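Local coordinates for photosystem II assembly protein Ycf48 (Thermosynechococcus elongatus, PDB 5OJ5) that binds the C-terminal extension of D1 and probably assists early photosystem II assembly and the replacement of photodamaged D1, at residues Pro211-Thr214 against Ala215-His219. Numbering follows the deposited sequence.
Sequences PGQT and AWEPH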
ATOM      1  N   PRO A 211     -13.590  13.727  -2.673  1.00 24.61           N
ATOM      2  CA  PRO A 211     -13.547  15.182  -2.539  1.00 25.82           C
ATOM      3  C   PRO A 211     -14.937  15.758  -2.638  1.00 26.56           C
ATOM      4  O   PRO A 211     -15.747  15.341  -3.483  1.00 28.64           O
ATOM      5  CB  PRO A 211     -12.680  15.604  -3.723  1.00 28.31           C
ATOM      6  CG  PRO A 211     -11.731  14.479  -3.866  1.00 29.90           C
ATOM      7  CD  PRO A 211     -12.494  13.222  -3.506  1.00 28.51           C
ATOM      8  N   GLY A 212     -15.205  16.732  -1.781  1.00 29.25           N
ATOM      9  CA  GLY A 212     -16.491  17.333  -1.685  1.00 32.45           C
ATOM     10  C   GLY A 212     -17.312  16.820  -0.534  1.00 32.47           C
ATOM     11  O   GLY A 212     -18.162  17.541  -0.020  1.00 33.93           O
ATOM     12  N   GLN A 213     -17.078  15.575  -0.119  1.00 27.90           N
ATOM     13  CA  GLN A 213     -17.803  15.021   1.011  1.00 27.83           C
ATOM     14  C   GLN A 213     -17.222  15.601   2.298  1.00 27.20           C
ATOM     15  O   GLN A 213     -16.007  15.789   2.419  1.00 26.48           O
ATOM     16  CB  GLN A 213     -17.590  13.508   1.041  1.00 25.73           C
ATOM     17  CG  GLN A 213     -18.665  12.589   0.546  1.00 29.01           C
ATOM     18  CD  GLN A 213     -18.138  11.115   0.584  1.00 27.85           C
ATOM     19  OE1 GLN A 213     -17.627  10.655  -0.399  1.00 29.67           O
ATOM     20  NE2 GLN A 213     -18.236  10.399   1.747  1.00 25.57           N
ATOM     21  N   THR A 214     -18.070  15.844   3.284  1.00 29.17           N
ATOM     22  CA  THR A 214     -17.532  16.353   4.537  1.00 27.93           C
ATOM     23  C   THR A 214     -17.273  15.284   5.586  1.00 23.56           C
ATOM     24  O   THR A 214     -16.741  15.609   6.646  1.00 23.85           O
ATOM     25  CB  THR A 214     -18.412  17.448   5.130  1.00 30.47           C
ATOM     26  OG1 THR A 214     -19.690  16.894   5.461  1.00 32.98           O
ATOM     27  CG2 THR A 214     -18.573  18.578   4.157  1.00 32.74           C
ATOM     28  N   ALA A 215     -17.620  14.032   5.312  1.00 19.55           N
ATOM     29  CA  ALA A 215     -17.418  12.939   6.241  1.00 16.50           C
ATOM     30  C   ALA A 215     -17.303  11.675   5.410  1.00 13.97           C
ATOM     31  O   ALA A 215     -17.766  11.628   4.270  1.00 15.69           O
ATOM     32  CB  ALA A 215     -18.607  12.807   7.208  1.00 19.90           C
ATOM     33  N   TRP A 216     -16.725  10.649   6.003  1.00 12.17           N
ATOM     34  CA  TRP A 216     -16.739   9.323   5.381  1.00 10.93           C
ATOM     35  C   TRP A 216     -18.169   8.788   5.333  1.00 11.94           C
ATOM     36  O   TRP A 216     -18.988   9.060   6.216  1.00 13.86           O
ATOM     37  CB  TRP A 216     -15.902   8.361   6.242  1.00 11.24           C
ATOM     38  CG  TRP A 216     -14.417   8.649   6.206  1.00 10.44           C
ATOM     39  CD1 TRP A 216     -13.750   9.514   7.006  1.00 11.11           C
ATOM     40  CD2 TRP A 216     -13.455   8.062   5.355  1.00  9.75           C
ATOM     41  NE1 TRP A 216     -12.408   9.496   6.714  1.00 11.85           N
ATOM     42  CE2 TRP A 216     -12.205   8.609   5.697  1.00 10.58           C
ATOM     43  CE3 TRP A 216     -13.509   7.092   4.358  1.00 11.16           C
ATOM     44  CZ2 TRP A 216     -11.025   8.200   5.078  1.00 12.09           C
ATOM     45  CZ3 TRP A 216     -12.312   6.712   3.717  1.00 12.05           C
ATOM     46  CH2 TRP A 216     -11.104   7.256   4.094  1.00 12.13           C
ATOM     47  N   GLU A 217     -18.447   7.965   4.343  1.00 11.94           N
ATOM     48  CA  GLU A 217     -19.734   7.287   4.208  1.00 12.33           C
ATOM     49  C   GLU A 217     -19.561   5.820   4.558  1.00 12.05           C
ATOM     50  O   GLU A 217     -18.803   5.127   3.860  1.00 12.30           O
ATOM     51  CB  GLU A 217     -20.211   7.412   2.760  1.00 15.80           C
ATOM     52  CG  GLU A 217     -21.508   6.694   2.455  1.00 24.51           C
ATOM     53  CD  GLU A 217     -22.119   7.184   1.153  1.00 34.28           C
ATOM     54  OE1 GLU A 217     -23.347   7.043   0.985  1.00 39.08           O
ATOM     55  OE2 GLU A 217     -21.369   7.704   0.286  1.00 38.68           O
ATOM     56  N   PRO A 218     -20.228   5.299   5.597  1.00 12.85           N
ATOM     57  CA  PRO A 218     -20.097   3.875   5.940  1.00 13.40           C
ATOM     58  C   PRO A 218     -20.963   3.016   5.035  1.00 13.20           C
ATOM     59  O   PRO A 218     -22.020   3.437   4.549  1.00 15.37           O
ATOM     60  CB  PRO A 218     -20.618   3.826   7.384  1.00 16.33           C
ATOM     61  CG  PRO A 218     -21.623   4.937   7.454  1.00 18.76           C
ATOM     62  CD  PRO A 218     -21.078   6.023   6.561  1.00 16.73           C
ATOM     63  N   HIS A 219     -20.506   1.797   4.834  1.00 12.08           N
ATOM     64  CA  HIS A 219     -21.182   0.789   4.015  1.00 12.95           C
ATOM     65  C   HIS A 219     -21.085  -0.547   4.752  1.00 12.46           C
ATOM     66  O   HIS A 219     -20.006  -0.924   5.209  1.00 12.73           O
ATOM     67  CB  HIS A 219     -20.493   0.626   2.663  1.00 13.90           C
ATOM     68  CG  HIS A 219     -20.394   1.879   1.886  1.00 14.76           C
ATOM     69  ND1 HIS A 219     -21.403   2.360   1.094  1.00 20.42           N
ATOM     70  CD2 HIS A 219     -19.392   2.783   1.826  1.00 14.98           C
ATOM     71  CE1 HIS A 219     -21.002   3.501   0.545  1.00 19.74           C
ATOM     72  NE2 HIS A 219     -19.770   3.755   0.955  1.00 16.59           N
TER
HETATM   73  O   HOH W   1     -18.080   8.111  -0.582  1.00 21.89           O
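A chi1 of -102°, away from any staggered position, and a straight chain beyond CG bring the amide of Gln213 up to the carbonyl of Ala215 and beside CB of Glu217. The last torsion turns the amide plane roughly crosswise to that chain. In Glu217, CG stands anti to the backbone N, with chi1 177°, and the chain runs on extended. The polar ends of the two side chains do not meet directly. A water bridges them. It donates to OE1 of Gln213 at 2.6 Å and, weakly, to OE2 of Glu217 at 3.4 Å.

The other half of the amide turns to the backbone. NE2 of Gln213 lies 2.8 Å from O of Ala215. The bond is bent, with an N-H...O angle of 129°, and counts as weak. The same nitrogen also comes within 3.7 Å of CB of Glu217, alongside the start of the strand.

This is the local turn between strands 205-209 and 217-220, the third and fourth strands of one four-stranded antiparallel sheet. The sheet is a blade of the seven-bladed beta-propeller, and 217-220 is the strand at the outer edge of the blade, away from the central pore. The whole turn belongs to the Arg-rich patch.

Gln213 ties the turn back to the preceding strand as well. Its OE1 accepts from the N of Glu210 and its NE2 donates to O of Thr208. Bonds at both ends of the amide therefore fix its rotation.

Trp216 points away from 211-214 and is buried. Its ring packs on Tyr196, Ala198 and Ser207 of its own blade, while NE1 donates to O of Gly162 in a loop of the preceding blade.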